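Local coordinates for protein beta-galactosidase (Geobacillus stearothermophilus, PDB 4OIF) that probably hydrolyses terminal non-reducing beta-D-galactose residues of beta-D-galactosides, as a trimeric, zinc-binding glycoside hydrolase of family 42, at residues S127-K132 with I233-N238; T216-N221 with L425-G430; G340-S345 with Q389-V394; S346-A351 with M644-E649; M475-S480 with G504-H509. All blocks are in the same frame, centred on the assembly; numbering follows the deposited sequence. Where two conformers were deposited one is given.

Interaction 1. Residues S127-K132 with I233-N238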
# COMPACT_ATOMS: atom_id res chain seq x y z
N SER A 127 -11.67 30.73 -16.73
CA SER A 127 -12.19 32.10 -16.70
C SER A 127 -13.66 32.09 -16.32
O SER A 127 -14.16 33.05 -15.69
CB SER A 127 -11.99 32.79 -18.06
OG SER A 127 -12.65 32.09 -19.09
N VAL A 128 -14.34 31.01 -16.68
CA VAL A 128 -15.74 30.87 -16.37
C VAL A 128 -15.96 30.79 -14.86
O VAL A 128 -16.83 31.47 -14.32
CB VAL A 128 -16.32 29.64 -17.05
CG1 VAL A 128 -17.63 29.21 -16.40
CG2 VAL A 128 -16.49 29.91 -18.53
N TYR A 129 -15.15 29.99 -14.17
CA TYR A 129 -15.36 29.83 -12.75
C TYR A 129 -14.96 31.10 -12.00
O TYR A 129 -15.62 31.49 -11.02
CB TYR A 129 -14.58 28.62 -12.21
CG TYR A 129 -15.17 28.16 -10.91
CD1 TYR A 129 -16.52 27.82 -10.83
CD2 TYR A 129 -14.41 28.11 -9.76
CE1 TYR A 129 -17.08 27.42 -9.64
CE2 TYR A 129 -14.96 27.70 -8.56
CZ TYR A 129 -16.30 27.36 -8.50
OH TYR A 129 -16.85 26.95 -7.31
N ARG A 130 -13.91 31.76 -12.47
CA ARG A 130 -13.50 33.04 -11.90
C ARG A 130 -14.62 34.08 -12.02
O ARG A 130 -14.94 34.78 -11.04
CB ARG A 130 -12.22 33.54 -12.59
CG ARG A 130 -10.98 32.85 -12.05
CD ARG A 130 -9.74 33.11 -12.88
NE ARG A 130 -8.59 32.40 -12.32
CZ ARG A 130 -7.63 32.97 -11.60
NH1 ARG A 130 -7.66 34.28 -11.37
NH2 ARG A 130 -6.62 32.25 -11.12
N GLU A 131 -15.25 34.13 -13.19
CA GLU A 131 -16.36 35.05 -13.42
C GLU A 131 -17.63 34.72 -12.63
O GLU A 131 -18.25 35.62 -12.06
CB GLU A 131 -16.68 35.11 -14.92
CG GLU A 131 -15.63 35.90 -15.70
CD GLU A 131 -15.79 35.81 -17.21
OE1 GLU A 131 -16.89 35.42 -17.68
OE2 GLU A 131 -14.82 36.13 -17.93
N LYS A 132 -18.02 33.45 -12.57
CA LYS A 132 -19.23 33.09 -11.85
C LYS A 132 -19.06 33.27 -10.34
O LYS A 132 -19.99 33.79 -9.66
CB LYS A 132 -19.64 31.65 -12.18
CG LYS A 132 -20.06 31.46 -13.65
CD LYS A 132 -21.52 31.05 -13.78
CE LYS A 132 -21.97 31.03 -15.24
NZ LYS A 132 -22.08 32.39 -15.87
N ILE A 233 -3.88 32.11 -5.06
CA ILE A 233 -4.01 33.47 -4.54
C ILE A 233 -4.66 34.41 -5.56
O ILE A 233 -5.55 35.18 -5.22
CB ILE A 233 -2.66 34.05 -4.14
CG1 ILE A 233 -2.08 33.24 -2.99
CG2 ILE A 233 -2.80 35.51 -3.73
CD1 ILE A 233 -0.76 33.82 -2.44
N SER A 234 -4.24 34.31 -6.82
CA SER A 234 -4.87 35.05 -7.91
C SER A 234 -6.38 34.78 -7.99
O SER A 234 -7.19 35.72 -8.17
CB SER A 234 -4.18 34.71 -9.24
OG SER A 234 -4.99 35.02 -10.36
N PHE A 235 -6.77 33.50 -7.84
CA PHE A 235 -8.19 33.15 -7.80
C PHE A 235 -8.88 33.85 -6.65
O PHE A 235 -10.00 34.36 -6.80
CB PHE A 235 -8.38 31.64 -7.67
CG PHE A 235 -9.82 31.20 -7.80
CD1 PHE A 235 -10.68 31.24 -6.70
CD2 PHE A 235 -10.32 30.72 -9.01
CE1 PHE A 235 -12.01 30.82 -6.82
CE2 PHE A 235 -11.64 30.30 -9.13
CZ PHE A 235 -12.49 30.35 -8.03
N PHE A 236 -8.22 33.85 -5.50
CA PHE A 236 -8.75 34.52 -4.31
C PHE A 236 -8.99 36.03 -4.54
O PHE A 236 -10.03 36.58 -4.16
CB PHE A 236 -7.79 34.31 -3.14
CG PHE A 236 -7.98 35.28 -2.02
CD1 PHE A 236 -8.88 35.01 -1.00
CD2 PHE A 236 -7.24 36.45 -1.96
CE1 PHE A 236 -9.06 35.90 0.06
CE2 PHE A 236 -7.41 37.35 -0.91
CZ PHE A 236 -8.32 37.08 0.10
N GLU A 237 -8.01 36.69 -5.14
CA GLU A 237 -8.07 38.11 -5.40
C GLU A 237 -9.23 38.40 -6.32
O GLU A 237 -10.03 39.34 -6.11
CB GLU A 237 -6.75 38.60 -6.01
CG GLU A 237 -5.60 38.64 -5.01
CD GLU A 237 -5.77 39.77 -3.99
OE1 GLU A 237 -6.54 40.71 -4.31
OE2 GLU A 237 -5.14 39.72 -2.90
N ASN A 238 -9.34 37.53 -7.32
CA ASN A 238 -10.47 37.63 -8.21
C ASN A 238 -11.78 37.53 -7.47
O ASN A 238 -12.71 38.30 -7.75
CB ASN A 238 -10.43 36.55 -9.28
CG ASN A 238 -11.53 36.73 -10.28
OD1 ASN A 238 -11.44 37.58 -11.15
ND2 ASN A 238 -12.61 35.95 -10.14
O HOH W 1 -9.05 36.33 -13.18

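Interaction 2. Residues T216-N221 with L425-G430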
# COMPACT_ATOMS: atom_id res chain seq x y z
N THR A 216 11.12 14.04 -12.20
CA THR A 216 12.51 13.90 -11.78
C THR A 216 13.30 15.21 -11.87
O THR A 216 14.51 15.23 -11.61
CB THR A 216 13.25 12.83 -12.62
OG1 THR A 216 13.37 13.29 -13.98
CG2 THR A 216 12.50 11.52 -12.60
N ILE A 217 12.64 16.30 -12.26
CA ILE A 217 13.30 17.61 -12.24
C ILE A 217 12.80 18.42 -11.03
O ILE A 217 11.67 18.89 -11.01
CB ILE A 217 13.06 18.41 -13.55
CG1 ILE A 217 13.33 17.54 -14.78
CG2 ILE A 217 13.93 19.65 -13.58
CD1 ILE A 217 13.08 18.27 -16.12
N HIS A 218 13.67 18.57 -10.03
CA HIS A 218 13.31 19.21 -8.78
C HIS A 218 12.83 20.64 -8.97
O HIS A 218 11.86 21.07 -8.35
CB HIS A 218 14.49 19.19 -7.80
CG HIS A 218 14.90 17.82 -7.36
ND1 HIS A 218 14.04 16.94 -6.73
CD2 HIS A 218 16.10 17.19 -7.42
CE1 HIS A 218 14.68 15.82 -6.45
NE2 HIS A 218 15.93 15.94 -6.86
N GLY A 219 13.51 21.39 -9.83
CA GLY A 219 13.19 22.79 -10.04
C GLY A 219 11.82 22.96 -10.66
O GLY A 219 11.09 23.90 -10.34
N LEU A 220 11.46 22.02 -11.54
CA LEU A 220 10.12 21.98 -12.10
C LEU A 220 9.10 21.69 -11.00
O LEU A 220 8.08 22.35 -10.93
CB LEU A 220 10.02 20.93 -13.22
CG LEU A 220 8.61 20.56 -13.71
CD1 LEU A 220 7.82 21.79 -14.16
CD2 LEU A 220 8.67 19.53 -14.83
N ASN A 221 9.38 20.71 -10.15
CA ASN A 221 8.44 20.38 -9.07
C ASN A 221 8.19 21.58 -8.14
O ASN A 221 7.03 21.92 -7.82
CB ASN A 221 8.96 19.18 -8.28
CG ASN A 221 9.19 17.96 -9.16
OD1 ASN A 221 8.50 17.76 -10.14
ND2 ASN A 221 10.15 17.14 -8.79
N LEU A 425 13.07 20.07 0.41
CA LEU A 425 13.66 19.00 1.20
C LEU A 425 12.87 17.71 1.04
O LEU A 425 13.46 16.64 0.96
CB LEU A 425 13.75 19.40 2.67
CG LEU A 425 14.24 18.31 3.61
CD1 LEU A 425 15.61 17.83 3.19
CD2 LEU A 425 14.29 18.85 5.04
N ASN A 426 11.54 17.81 0.99
CA ASN A 426 10.71 16.60 0.85
C ASN A 426 10.88 15.94 -0.52
O ASN A 426 10.90 14.71 -0.61
CB ASN A 426 9.23 16.92 1.08
CG ASN A 426 8.87 16.95 2.55
OD1 ASN A 426 9.59 16.41 3.38
ND2 ASN A 426 7.75 17.58 2.87
N ASP A 427 11.03 16.75 -1.56
CA ASP A 427 11.20 16.24 -2.91
C ASP A 427 12.59 15.68 -3.20
O ASP A 427 12.77 14.88 -4.13
CB ASP A 427 10.91 17.33 -3.94
CG ASP A 427 10.63 16.76 -5.30
OD1 ASP A 427 9.74 15.90 -5.39
OD2 ASP A 427 11.32 17.16 -6.27
N ALA A 428 13.58 16.10 -2.42
CA ALA A 428 14.98 15.76 -2.67
C ALA A 428 15.26 14.25 -2.61
O ALA A 428 14.73 13.54 -1.76
CB ALA A 428 15.88 16.51 -1.69
N GLN A 429 16.09 13.78 -3.53
CA GLN A 429 16.55 12.40 -3.50
C GLN A 429 17.83 12.33 -2.67
O GLN A 429 18.91 12.77 -3.11
CB GLN A 429 16.77 11.87 -4.91
CG GLN A 429 15.49 11.68 -5.68
CD GLN A 429 14.66 10.51 -5.14
OE1 GLN A 429 15.19 9.43 -4.90
NE2 GLN A 429 13.37 10.74 -4.95
N GLY A 430 17.72 11.79 -1.46
CA GLY A 430 18.84 11.78 -0.54
C GLY A 430 18.40 11.69 0.91
O GLY A 430 17.20 11.67 1.20
O HOH W 2 11.72 20.49 -5.59

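Interaction 3. Residues G340-S345 with Q389-V394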
# COMPACT_ATOMS: atom_id res chain seq x y z
N GLY A 340 -14.21 18.05 29.93
CA GLY A 340 -13.17 18.99 30.31
C GLY A 340 -12.17 19.33 29.21
O GLY A 340 -11.58 20.42 29.20
N MET A 341 -11.97 18.40 28.27
CA MET A 341 -10.95 18.58 27.26
C MET A 341 -11.34 19.67 26.26
O MET A 341 -10.48 20.39 25.73
CB MET A 341 -10.69 17.26 26.53
CG MET A 341 -9.79 17.39 25.31
SD MET A 341 -8.16 18.08 25.69
CE MET A 341 -7.54 16.83 26.78
N HIS A 342 -12.64 19.80 26.00
CA HIS A 342 -13.07 20.83 25.08
C HIS A 342 -12.81 22.21 25.67
O HIS A 342 -12.24 23.10 25.01
CB HIS A 342 -14.55 20.69 24.71
CG HIS A 342 -15.01 21.75 23.77
ND1 HIS A 342 -14.38 21.99 22.56
CD2 HIS A 342 -15.98 22.68 23.87
CE1 HIS A 342 -14.97 22.99 21.95
NE2 HIS A 342 -15.94 23.44 22.72
N PHE A 343 -13.22 22.39 26.92
CA PHE A 343 -12.96 23.64 27.62
C PHE A 343 -11.46 23.99 27.59
O PHE A 343 -11.04 25.11 27.22
CB PHE A 343 -13.49 23.58 29.07
CG PHE A 343 -13.50 24.90 29.74
CD1 PHE A 343 -14.60 25.74 29.61
CD2 PHE A 343 -12.39 25.36 30.43
CE1 PHE A 343 -14.59 27.00 30.19
CE2 PHE A 343 -12.38 26.61 31.01
CZ PHE A 343 -13.49 27.43 30.88
N LEU A 344 -10.65 22.99 27.96
CA LEU A 344 -9.20 23.12 28.02
C LEU A 344 -8.59 23.56 26.70
O LEU A 344 -7.84 24.54 26.65
CB LEU A 344 -8.59 21.78 28.46
CG LEU A 344 -7.10 21.50 28.29
CD1 LEU A 344 -6.22 22.52 29.02
CD2 LEU A 344 -6.77 20.08 28.75
N SER A 345 -8.94 22.84 25.63
CA SER A 345 -8.42 23.14 24.29
C SER A 345 -8.86 24.54 23.80
O SER A 345 -8.08 25.26 23.17
CB SER A 345 -8.84 22.06 23.29
OG SER A 345 -10.23 22.03 23.04
N GLN A 389 -23.47 21.07 26.76
CA GLN A 389 -23.19 21.71 28.03
C GLN A 389 -21.75 22.22 28.09
O GLN A 389 -21.51 23.33 28.55
CB GLN A 389 -23.49 20.76 29.20
CG GLN A 389 -24.99 20.53 29.43
CD GLN A 389 -25.80 21.83 29.51
OE1 GLN A 389 -25.40 22.79 30.19
NE2 GLN A 389 -26.93 21.87 28.82
N GLU A 390 -20.78 21.44 27.61
CA GLU A 390 -19.42 21.94 27.72
C GLU A 390 -19.21 23.12 26.76
O GLU A 390 -18.47 24.06 27.09
CB GLU A 390 -18.38 20.85 27.48
CG GLU A 390 -16.97 21.37 27.77
CD GLU A 390 -15.96 20.29 28.13
OE1 GLU A 390 -16.38 19.16 28.48
OE2 GLU A 390 -14.74 20.58 28.06
N VAL A 391 -19.85 23.08 25.60
CA VAL A 391 -19.84 24.25 24.73
C VAL A 391 -20.42 25.48 25.45
O VAL A 391 -19.84 26.56 25.42
CB VAL A 391 -20.61 24.00 23.42
CG1 VAL A 391 -20.89 25.30 22.69
CG2 VAL A 391 -19.82 23.05 22.54
N ALA A 392 -21.55 25.30 26.13
CA ALA A 392 -22.15 26.37 26.92
C ALA A 392 -21.20 26.91 27.99
O ALA A 392 -21.12 28.11 28.20
CB ALA A 392 -23.44 25.89 27.57
N GLU A 393 -20.48 26.02 28.66
CA GLU A 393 -19.51 26.44 29.66
C GLU A 393 -18.40 27.27 29.02
O GLU A 393 -17.98 28.29 29.59
CB GLU A 393 -18.91 25.22 30.37
CG GLU A 393 -19.88 24.61 31.39
CD GLU A 393 -20.49 25.66 32.33
OE1 GLU A 393 -19.72 26.45 32.95
OE2 GLU A 393 -21.73 25.71 32.45
N VAL A 394 -17.95 26.85 27.84
CA VAL A 394 -16.95 27.64 27.14
C VAL A 394 -17.53 29.03 26.84
O VAL A 394 -16.87 30.03 27.09
CB VAL A 394 -16.46 26.97 25.82
CG1 VAL A 394 -15.70 27.95 24.95
CG2 VAL A 394 -15.57 25.77 26.15
O HOH W 3 -14.86 17.85 26.44

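Interaction 4. Residues S346-A351 with M644-E649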
# COMPACT_ATOMS: atom_id res chain seq x y z
N SER A 346 -10.10 24.92 24.11
CA SER A 346 -10.55 26.25 23.72
C SER A 346 -9.73 27.34 24.42
O SER A 346 -9.30 28.35 23.80
CB SER A 346 -12.03 26.41 24.02
OG SER A 346 -12.76 25.35 23.46
N MET A 347 -9.50 27.13 25.72
CA MET A 347 -8.69 28.08 26.46
C MET A 347 -7.27 28.14 25.90
O MET A 347 -6.68 29.22 25.83
CB MET A 347 -8.66 27.73 27.95
CG MET A 347 -10.02 27.83 28.61
SD MET A 347 -10.69 29.51 28.55
CE MET A 347 -12.26 29.20 27.77
N GLN A 348 -6.74 26.99 25.48
CA GLN A 348 -5.40 26.97 24.89
C GLN A 348 -5.37 27.80 23.62
O GLN A 348 -4.40 28.52 23.34
CB GLN A 348 -4.94 25.55 24.59
CG GLN A 348 -3.50 25.54 24.08
CD GLN A 348 -3.07 24.21 23.49
OE1 GLN A 348 -3.89 23.42 23.01
NE2 GLN A 348 -1.76 23.96 23.52
N MET A 349 -6.45 27.70 22.85
CA MET A 349 -6.56 28.48 21.63
C MET A 349 -6.53 29.96 21.94
O MET A 349 -5.79 30.71 21.28
CB MET A 349 -7.83 28.11 20.87
CG MET A 349 -7.69 26.82 20.09
SD MET A 349 -6.51 27.00 18.74
CE MET A 349 -6.35 25.29 18.22
N ILE A 350 -7.30 30.40 22.93
CA ILE A 350 -7.27 31.82 23.30
C ILE A 350 -5.89 32.24 23.82
O ILE A 350 -5.42 33.35 23.59
CB ILE A 350 -8.35 32.15 24.36
CG1 ILE A 350 -9.74 31.72 23.84
CG2 ILE A 350 -8.34 33.65 24.74
CD1 ILE A 350 -10.14 32.41 22.56
N ALA A 351 -5.22 31.34 24.52
CA ALA A 351 -3.96 31.66 25.17
C ALA A 351 -2.83 31.93 24.17
O ALA A 351 -1.92 32.71 24.44
CB ALA A 351 -3.57 30.56 26.13
N MET A 644 -2.84 25.85 32.29
CA MET A 644 -3.58 24.76 31.68
C MET A 644 -3.02 23.38 32.02
O MET A 644 -1.85 23.07 31.76
CB MET A 644 -3.62 24.96 30.15
CG MET A 644 -4.21 26.30 29.75
SD MET A 644 -3.93 26.73 28.02
CE MET A 644 -2.16 27.00 27.99
N ASN A 645 -3.85 22.53 32.62
CA ASN A 645 -3.41 21.19 32.97
C ASN A 645 -3.67 20.21 31.83
O ASN A 645 -4.76 19.66 31.72
CB ASN A 645 -4.10 20.72 34.25
CG ASN A 645 -3.63 19.35 34.71
OD1 ASN A 645 -2.71 18.76 34.12
ND2 ASN A 645 -4.25 18.84 35.77
N PHE A 646 -2.66 19.98 31.00
CA PHE A 646 -2.81 19.02 29.91
C PHE A 646 -2.41 17.60 30.34
O PHE A 646 -1.77 16.87 29.58
CB PHE A 646 -1.99 19.46 28.69
CG PHE A 646 -2.65 20.54 27.86
CD1 PHE A 646 -3.76 20.25 27.07
CD2 PHE A 646 -2.15 21.85 27.85
CE1 PHE A 646 -4.37 21.25 26.29
CE2 PHE A 646 -2.75 22.84 27.08
CZ PHE A 646 -3.87 22.53 26.30
N THR A 647 -2.79 17.21 31.56
CA THR A 647 -2.52 15.85 32.04
C THR A 647 -3.79 15.28 32.64
O THR A 647 -4.73 16.01 32.93
CB THR A 647 -1.42 15.80 33.12
OG1 THR A 647 -2.00 16.12 34.39
CG2 THR A 647 -0.29 16.77 32.82
N GLU A 648 -3.80 13.97 32.86
CA GLU A 648 -4.99 13.30 33.36
C GLU A 648 -4.97 13.11 34.88
O GLU A 648 -5.63 12.22 35.41
CB GLU A 648 -5.17 11.94 32.67
CG GLU A 648 -5.75 12.03 31.26
CD GLU A 648 -4.73 12.46 30.23
OE1 GLU A 648 -3.53 12.10 30.36
OE2 GLU A 648 -5.12 13.18 29.28
N GLU A 649 -4.23 13.96 35.59
CA GLU A 649 -4.18 13.87 37.04
C GLU A 649 -4.14 15.22 37.75
O GLU A 649 -3.97 16.28 37.13
CB GLU A 649 -2.96 13.04 37.46
CG GLU A 649 -1.67 13.59 36.91
CD GLU A 649 -0.52 12.63 37.06
OE1 GLU A 649 -0.05 12.45 38.21
OE2 GLU A 649 -0.09 12.06 36.03

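Interaction 5. Residues M475-S480 with G504-H509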
# COMPACT_ATOMS: atom_id res chain seq x y z
N MET A 475 17.42 22.68 10.12
CA MET A 475 17.27 22.04 8.81
C MET A 475 16.82 23.01 7.72
O MET A 475 15.86 22.75 7.00
CB MET A 475 16.27 20.89 8.89
CG MET A 475 16.64 19.84 9.90
SD MET A 475 15.46 18.49 9.92
CE MET A 475 15.81 17.80 8.31
N LEU A 476 17.50 24.15 7.64
CA LEU A 476 17.17 25.15 6.62
C LEU A 476 17.90 24.78 5.35
O LEU A 476 18.74 25.54 4.86
CB LEU A 476 17.55 26.55 7.09
CG LEU A 476 16.94 27.67 6.25
CD1 LEU A 476 15.42 27.62 6.29
CD2 LEU A 476 17.45 29.02 6.73
N TYR A 477 17.59 23.59 4.84
CA TYR A 477 18.22 22.97 3.68
C TYR A 477 18.27 23.92 2.49
O TYR A 477 19.32 24.14 1.91
CB TYR A 477 17.46 21.68 3.35
CG TYR A 477 17.58 21.13 1.94
CD1 TYR A 477 18.62 20.28 1.59
CD2 TYR A 477 16.60 21.41 0.98
CE1 TYR A 477 18.71 19.75 0.31
CE2 TYR A 477 16.68 20.88 -0.30
CZ TYR A 477 17.74 20.05 -0.63
OH TYR A 477 17.84 19.53 -1.90
N LEU A 478 17.13 24.49 2.14
CA LEU A 478 17.06 25.52 1.11
C LEU A 478 17.10 26.91 1.73
O LEU A 478 16.33 27.21 2.64
CB LEU A 478 15.79 25.34 0.28
CG LEU A 478 15.49 26.35 -0.82
CD1 LEU A 478 14.76 25.65 -1.96
CD2 LEU A 478 14.68 27.54 -0.29
N VAL A 479 17.98 27.78 1.23
CA VAL A 479 18.05 29.16 1.70
C VAL A 479 18.70 30.05 0.63
O VAL A 479 19.69 29.68 0.01
CB VAL A 479 18.84 29.25 3.03
CG1 VAL A 479 20.32 28.90 2.82
CG2 VAL A 479 18.68 30.63 3.65
N SER A 480 18.15 31.24 0.42
CA SER A 480 18.68 32.14 -0.60
C SER A 480 19.88 32.92 -0.08
O SER A 480 20.10 33.01 1.13
CB SER A 480 17.59 33.12 -1.08
OG SER A 480 17.27 34.09 -0.08
N GLY A 504 21.24 24.98 4.84
CA GLY A 504 22.08 25.74 3.93
C GLY A 504 22.79 24.93 2.87
O GLY A 504 23.95 25.16 2.56
N ILE A 505 22.08 23.97 2.29
CA ILE A 505 22.68 23.04 1.34
C ILE A 505 22.51 23.52 -0.09
O ILE A 505 23.35 23.28 -0.98
CB ILE A 505 22.06 21.66 1.51
CG1 ILE A 505 22.21 21.21 2.96
CG2 ILE A 505 22.68 20.66 0.55
CD1 ILE A 505 23.66 21.22 3.45
N VAL A 506 21.43 24.26 -0.28
CA VAL A 506 20.80 24.42 -1.57
C VAL A 506 20.20 25.83 -1.67
O VAL A 506 19.76 26.38 -0.66
CB VAL A 506 19.73 23.31 -1.72
CG1 VAL A 506 18.32 23.86 -1.93
CG2 VAL A 506 20.14 22.33 -2.80
N ASP A 507 20.22 26.43 -2.86
CA ASP A 507 19.64 27.77 -2.99
C ASP A 507 18.15 27.67 -3.32
O ASP A 507 17.59 26.58 -3.36
CB ASP A 507 20.37 28.64 -4.04
CG ASP A 507 20.23 28.12 -5.47
OD1 ASP A 507 19.34 27.30 -5.79
OD2 ASP A 507 21.04 28.59 -6.31
N GLU A 508 17.51 28.80 -3.57
CA GLU A 508 16.08 28.82 -3.82
C GLU A 508 15.66 28.09 -5.11
O GLU A 508 14.47 27.97 -5.40
CB GLU A 508 15.57 30.26 -3.85
CG GLU A 508 15.84 31.00 -5.18
CD GLU A 508 17.09 31.87 -5.16
OE1 GLU A 508 18.03 31.57 -4.40
OE2 GLU A 508 17.12 32.86 -5.92
N HIS A 509 16.63 27.60 -5.88
CA HIS A 509 16.33 26.81 -7.08
C HIS A 509 16.54 25.33 -6.85
O HIS A 509 16.50 24.54 -7.80
CB HIS A 509 17.21 27.21 -8.26
CG HIS A 509 16.95 28.58 -8.78
ND1 HIS A 509 15.70 29.01 -9.16
CD2 HIS A 509 17.79 29.62 -8.99
CE1 HIS A 509 15.78 30.26 -9.57
NE2 HIS A 509 17.04 30.66 -9.48

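Interaction 1. Residues S127-K132 with I233-N238
Two helices of the TIM-barrel domain lie side by side here, 127-144 and 218-246; the axes of the short segments 127-132 and 233-238 approach to 10.0 Å and diverge by 38°, so that the gap is spanned largely by Arg-130 and by two aromatic rings. Tyr-129 comes first, with CG anti to the backbone N. Its ring meets that of Phe-235 rim to rim: CD2 of Tyr-129 stands 3.4 Å from CZ of Phe-235, and neither ring covers the face of the other. The hydroxyl of Tyr-129 is turned to another partner, the carbonyl of Ser-90, while His-122 packs against both rings. Arg-130 follows and does most of the bridging. Its chain runs extended from CG to NE, the CG passing CD2 of Phe-235, and delivers the guanidinium edge-on to Ser-234. NH1 donates to OG of Ser-234 at 2.9 Å, close to the guanidinium plane, and NH2 adds a weak bond to the same oxygen. CA of Phe-235 lies over one guanidinium face, whose plane is 77° from that of the phenyl ring. NH2 is also held by the carbonyl of Phe-124, next to zinc ligand Cys-123, and the Arg-130 side chain lies about 9 Å from the bound zinc ion. An alanine here would remove the guanidinium and its bonds to Ser-234 and Phe-124, and would probably loosen the link between the helices. One water accepts from NH1 and donates weakly to OD1 of Asn-238, whose ND2 makes a weak, bent bond (128°) to the carbonyl O of Arg-130 at 2.8 Å.

Interaction 2. Residues T216-N221 with L425-G430
The His-218 imidazole has the carboxylate of Asp-427 at its edge, near the ring plane, and the two planes stand 87° apart. The amide of Asn-221 is turned almost as steeply, at 88° to the same carboxylate. Both groups converge on one oxygen. ND1 of His-218 donates to OD2 of Asp-427 at 2.8 Å in a nearly straight bond (170°), and ND2 of Asn-221 reaches that OD2 also at 2.8 Å. Each donor keeps its partner close to its own plane but approaches OD2 from above the carboxylate plane. The torsions are consistent with this meeting: CG of Asp-427 is anti to its backbone N, whereas His-218 and Asn-221, one on the first turn of their helix and the other three residues on, both hold CG beside the backbone N. Two strong donors on OD2 would probably favour the ionised carboxylate. CE1 of His-218 also packs 3.8 Å from CA of Ala-428, where the chain leaves the helix. The contact therefore ties the N-terminal end of helix 218-246, in the TIM-barrel domain, to the C-terminal end of helix 419-427, in the trimerisation domain, with Ser-368, Phe-369 and Lys-371 of a second subunit packed alongside.

Interaction 3. Residues G340-S345 with Q389-V394
Helices 341-351 and 386-399 run alongside each other, the axes of segments 341-345 and 389-394 coming within 9.2 Å at a crossing angle of -30°, and Gly-340 holds the N-cap position of the first with a positive phi of 91°. Into this N-terminus points Glu-390, its CG anti to the backbone N and its chain extended beyond CG. The two carboxylate oxygens divide the work. OE1 takes the N-H of Gly-340 on its syn lone pair at 2.8 Å, in a bond of 167°. OE2 uses its anti lone pair for the N-H of Phe-343, a 2.6 Å and nearly straight bond. A water accepts from N of His-342 and donates weakly to OE1 of Glu-390. Side-chain packing lies beside these bonds. Phe-343 slides past Val-394 in the opposite direction, with CD1 of Phe-343 3.6 Å from CG2 of Val-394, and the carbonyl O of Glu-393 lies at the edge of the phenyl ring. His-342 runs across Val-394 at about a right angle; its NE2 is 3.9 Å from CG2 of Val-391. The imidazole nitrogens bond to Lys-337 through ND1 and to Tyr-359, of strand 356-359, through NE2. The contact joins two helices of the TIM-barrel domain, packed near barrel strands 356-359 and 16-21. This carboxylate, accepting N-H groups of the N-cap residue and first turn of another helix, lies at the positive end of its dipole, which would probably stabilise the ionised form of Glu-390.

Interaction 4. Residues S346-A351 with M644-E649
A buried van der Waals contact between domains joins helix 341-351 of the TIM barrel to the end of strand 638-645 and the following turn in the C-terminal domain; no hydrogen bond crosses between segments 346-351 and 644-649. Two side chains reach from the strand side toward Gln-348. The thioether of Met-644, bent at chi3, brings SD to 3.5 Å from CA of Gln-348, while its CE lies 4.3 Å from CB of Ala-351. Phe-646 meets the Gln-348 side chain tip-first and at about a right angle: its CZ is 3.4 Å from CD of Gln-348, with the amide and ring planes 50° apart. Gln-348 has CG anti to the backbone N and an extended chain, so its aliphatic part and amide run past the ring tip, and NE2 continues to the carbonyl of Ala-300 on helix 296-312. An alanine here would remove that hydrogen bond and the amide beside Phe-646, and would probably leave the junction of the two domains less well packed. Phe-646 also rests on Ala-300 of helix 296-312, and Met-644 on Ser-629 and Gln-631 of strand 628-634, which pairs with strand 638-645.

Interaction 5. Residues M475-S480 with G504-H509
The carbonyl O of Tyr-477 is gripped by two backbone N-H groups: Ile-505 N at 2.8 Å, in the carbonyl plane and on a lone pair, and Val-506 N in a weaker bond bent to 130°. Gly-504 N donates to Leu-476 O at 2.6 Å, from above the plane of the Leu-476 carbonyl, and Val-479 N donates to Val-506 O at 2.9 Å, nearly along the C=O axis. Leu-478 and Val-506 thus form a single beta bridge between two loops of the trimerisation domain. Leu-476 is the centre of an inverse gamma turn. Tyr-477, CG anti to its backbone N, turns its ring so that CB of Val-506 lies over one face, 4.2 Å from the ring centroid, a CH-pi contact. CD1 of Tyr-477 meets CB of Ile-505 at 3.7 Å, and CB of Leu-478 packs on CG1 of Val-506. The Tyr-477 hydroxyl bonds to Asp-510 and to Lys-371 of a second subunit. The loops are joined largely through main-chain bonds, although the positive phi of Gly-504 (69°) favours glycine there, and the phenol, between a carboxylate and a lysine, is probably polarised and links the contact to that second subunit.

In the fold
Along the chain interaction 1 closes first and interaction 5 opens last, within the span of interaction 4; interaction 4 crosses interactions 2 and 3, and interaction 2 also crosses 1 and spans 3. Helix 218-246 serves interactions 1 and 2, centres 30 Å apart; helix 341-351 serves interactions 3 and 4, centres 10 Å apart and touching where Leu-344 packs on Phe-646. Interactions 2 and 5, centres 13 Å apart, meet through Ala-428 and Tyr-477 and both touch the second subunit, across the chain's centre from interactions 3 and 4. Interactions 1 and 3 lie in the barrel, 2 and 4 join it to the trimerisation and C-terminal domains, and 5 joins two trimerisation-domain loops at a subunit interface.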